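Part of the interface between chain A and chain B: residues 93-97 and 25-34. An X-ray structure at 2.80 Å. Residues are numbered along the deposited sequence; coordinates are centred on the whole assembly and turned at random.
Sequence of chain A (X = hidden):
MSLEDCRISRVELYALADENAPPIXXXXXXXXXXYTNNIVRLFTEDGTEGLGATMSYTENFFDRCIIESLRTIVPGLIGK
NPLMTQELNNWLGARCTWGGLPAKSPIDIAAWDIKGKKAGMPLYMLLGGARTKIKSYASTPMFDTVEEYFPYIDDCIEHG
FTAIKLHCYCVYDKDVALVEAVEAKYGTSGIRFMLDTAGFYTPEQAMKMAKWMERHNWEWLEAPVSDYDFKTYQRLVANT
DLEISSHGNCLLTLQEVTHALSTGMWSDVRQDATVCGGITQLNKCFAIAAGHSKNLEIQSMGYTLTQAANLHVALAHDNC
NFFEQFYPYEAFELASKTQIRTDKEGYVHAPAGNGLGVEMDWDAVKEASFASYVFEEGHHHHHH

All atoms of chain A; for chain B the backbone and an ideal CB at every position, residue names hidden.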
# COMPACT_ATOMS: atom_id res chain seq x y z
N GLY A 93 -6.14 26.57 23.64
CA GLY A 93 -6.02 25.13 23.47
C GLY A 93 -5.47 24.41 24.70
O GLY A 93 -5.45 23.18 24.74
N ALA A 94 -5.03 25.17 25.69
CA ALA A 94 -4.53 24.59 26.94
C ALA A 94 -5.55 24.73 28.07
O ALA A 94 -5.29 24.29 29.20
CB ALA A 94 -3.21 25.23 27.33
N ARG A 95 -6.69 25.35 27.79
CA ARG A 95 -7.76 25.48 28.77
C ARG A 95 -8.59 24.20 28.86
O ARG A 95 -9.26 23.83 27.89
CB ARG A 95 -8.70 26.64 28.41
CG ARG A 95 -8.08 28.02 28.38
CD ARG A 95 -7.26 28.33 29.62
NE ARG A 95 -5.84 28.21 29.34
CZ ARG A 95 -4.89 28.11 30.25
NH1 ARG A 95 -5.21 28.12 31.54
NH2 ARG A 95 -3.62 28.01 29.88
N CYS A 96 -8.58 23.54 30.01
CA CYS A 96 -9.34 22.32 30.20
C CYS A 96 -10.83 22.63 30.40
O CYS A 96 -11.19 23.36 31.33
CB CYS A 96 -8.80 21.53 31.39
SG CYS A 96 -7.08 20.99 31.22
N THR A 97 -11.67 22.07 29.54
CA THR A 97 -13.13 22.22 29.64
C THR A 97 -13.81 21.34 28.61
O THR A 97 -13.45 21.36 27.44
CB THR A 97 -13.59 23.67 29.38
OG1 THR A 97 -15.02 23.72 29.36
CG2 THR A 97 -13.06 24.18 28.05
N UNK B 25 -2.49 19.91 39.13
CA UNK B 25 -2.42 20.03 37.67
C UNK B 25 -1.55 18.95 37.04
O UNK B 25 -0.93 18.16 37.75
CB UNK B 25 -1.88 21.41 37.28
N UNK B 26 -1.49 18.93 35.71
CA UNK B 26 -0.64 17.97 35.00
C UNK B 26 0.65 18.61 34.52
O UNK B 26 1.74 18.06 34.71
CB UNK B 26 -1.39 17.37 33.81
N UNK B 27 0.53 19.77 33.88
CA UNK B 27 1.66 20.42 33.22
C UNK B 27 2.52 21.24 34.18
O UNK B 27 2.16 21.45 35.34
CB UNK B 27 1.15 21.32 32.09
N UNK B 28 3.66 21.71 33.68
CA UNK B 28 4.64 22.39 34.52
C UNK B 28 4.18 23.77 34.95
O UNK B 28 4.50 24.23 36.05
CB UNK B 28 5.97 22.50 33.78
N UNK B 29 3.42 24.45 34.08
CA UNK B 29 2.95 25.79 34.40
C UNK B 29 1.55 26.14 33.89
O UNK B 29 1.22 27.32 33.75
CB UNK B 29 3.95 26.81 33.84
N UNK B 30 0.73 25.13 33.63
CA UNK B 30 -0.70 25.37 33.46
C UNK B 30 -1.27 25.58 34.86
O UNK B 30 -0.70 25.09 35.84
CB UNK B 30 -1.39 24.22 32.73
N UNK B 31 -2.37 26.30 34.97
CA UNK B 31 -2.86 26.76 36.27
C UNK B 31 -3.47 25.61 37.08
O UNK B 31 -3.81 24.57 36.53
CB UNK B 31 -3.89 27.87 36.08
N UNK B 32 -3.60 25.81 38.40
CA UNK B 32 -4.11 24.76 39.29
C UNK B 32 -5.52 24.30 38.92
O UNK B 32 -6.46 25.10 38.94
CB UNK B 32 -4.10 25.26 40.74
N UNK B 33 -5.67 23.01 38.61
CA UNK B 33 -6.97 22.47 38.24
C UNK B 33 -7.85 22.20 39.45
O UNK B 33 -7.42 21.55 40.41
CB UNK B 33 -6.79 21.18 37.43
N UNK B 34 -9.08 22.69 39.39
CA UNK B 34 -10.11 22.38 40.38
C UNK B 34 -10.92 21.20 39.85
O UNK B 34 -11.25 21.17 38.66
CB UNK B 34 -11.01 23.59 40.66

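Chain A offers three things here: the small methyl of A:Ala94, the guanidinium of A:Arg95, whose CA-to-CB bond points away although its end swings back, and A:Cys96, whose CA-to-CB bond points toward chain B and whose sulfur is within reach of it. A:Gly93 and A:Thr97 lie out of reach.

Position 25 finds nothing of chain A within 5.5 Å of its ideal CB. With phi at -91° and psi at 176° it is extended, and many residues would fit; B:Pro25 is deposited and makes no contact.

Position 26 points its CB toward chain A but stops well short, so a small side chain would leave the sulfur of A:Cys96 untouched. A long apolar or aromatic group suits the gap. The residue is B:Trp26, with chi1 in m, and its CZ3 comes 4.2 Å from SG of A:Cys96. A:Cys96 SG lies 4.8 Å from the centroid of the B:Trp26 six-membered ring, 35° off its normal, an oblique sulfur-aromatic contact that covers little area.

Positions 27, 28 and 29 are out of reach, so this contact puts little constraint on them. They hold B:Ala27, B:Asp28 and B:Asn29.

Position 30 turns back toward chain A. Its ideal CB is 5.2 Å from NH2 of A:Arg95 and 5.3 Å from O of A:Ala94, with the methyl of A:Ala94 a little farther off, within reach of a longer chain. The guanidinium would suggest an acid or an amide oxygen, although an aliphatic chain could also pack on the methyl. The choice is B:Gln30. B:Gln30 NE2 lies 4.1 Å from CB of A:Ala94 and 3.5 Å from NH2 of A:Arg95, and no hydrogen bond forms. As modelled, the amide nitrogen faces another donor, so the residue contributes packing rather than polar pairing.

Position 31 has a sideways CB, 4.7 Å from NH1 of A:Arg95. An acid is the obvious candidate beside that charge, but polar or aliphatic chains would also be tolerated. B:Glu31 is found: with chi1 and chi2 both in m, its carboxylate turns aside, leaving B:Glu31 OE2 5.3 Å from NH1 of A:Arg95, too far for a salt bridge. The closest approach is B:Glu31 CG to A:Arg95 NH1 at 4.1 Å, at the guanidinium edge.

Position 32 is out of reach; phi of -60° and psi of 120° admit proline, and B:Pro32 is there.

Position 33 also points sideways, with nothing near its ideal CB, so only a chain with some length, such as leucine or methionine, could reach A:Cys96. B:Leu33, with chi1 in m and chi2 in t, brings CD2 to 4.2 Å from SG of A:Cys96, so that sulfur packs against both this leucine and the tryptophan.

Position 34 has nothing of chain A's stretch near its ideal CB, so the contact sets no preference; it holds B:Leu34. Two rules meet here: apolar reach to the A:Cys96 sulfur from 26 and 33, and unpaired polar packing round A:Arg95 from 30 and 31.

Chain B 25-34: PWADNQEPLL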
# COMPACT_ATOMS: atom_id res chain seq x y z
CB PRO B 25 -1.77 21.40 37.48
CG PRO B 25 -0.87 21.54 38.67
CD PRO B 25 -1.42 20.69 39.78
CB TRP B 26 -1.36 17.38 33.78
CG TRP B 26 -2.76 16.93 34.02
CD1 TRP B 26 -3.28 16.39 35.16
CD2 TRP B 26 -3.83 16.96 33.07
NE1 TRP B 26 -4.61 16.09 34.99
CE2 TRP B 26 -4.97 16.43 33.71
CE3 TRP B 26 -3.94 17.38 31.74
CZ2 TRP B 26 -6.20 16.32 33.07
CZ3 TRP B 26 -5.16 17.27 31.11
CH2 TRP B 26 -6.27 16.74 31.77
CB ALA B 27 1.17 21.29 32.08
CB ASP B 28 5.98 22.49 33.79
CG ASP B 28 7.15 22.71 34.74
OD1 ASP B 28 7.07 22.26 35.90
OD2 ASP B 28 8.15 23.33 34.31
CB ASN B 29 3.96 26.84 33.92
CG ASN B 29 5.10 27.04 34.91
OD1 ASN B 29 6.26 27.15 34.52
ND2 ASN B 29 4.77 27.09 36.20
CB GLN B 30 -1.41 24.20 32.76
CG GLN B 30 -0.79 23.79 31.43
CD GLN B 30 -0.08 24.93 30.72
OE1 GLN B 30 1.08 24.81 30.35
NE2 GLN B 30 -0.78 26.05 30.55
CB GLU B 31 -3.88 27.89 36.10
CG GLU B 31 -3.42 28.98 35.14
CD GLU B 31 -2.02 29.49 35.46
OE1 GLU B 31 -1.84 30.10 36.53
OE2 GLU B 31 -1.11 29.28 34.62
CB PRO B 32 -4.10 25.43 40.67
CG PRO B 32 -3.12 26.55 40.55
CD PRO B 32 -3.25 27.03 39.15
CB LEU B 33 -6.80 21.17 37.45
CG LEU B 33 -6.29 21.27 36.01
CD1 LEU B 33 -6.34 19.90 35.36
CD2 LEU B 33 -7.09 22.28 35.20
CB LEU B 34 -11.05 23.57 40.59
CG LEU B 34 -10.54 24.76 41.40
CD1 LEU B 34 -9.25 25.32 40.83
CD2 LEU B 34 -11.62 25.83 41.45
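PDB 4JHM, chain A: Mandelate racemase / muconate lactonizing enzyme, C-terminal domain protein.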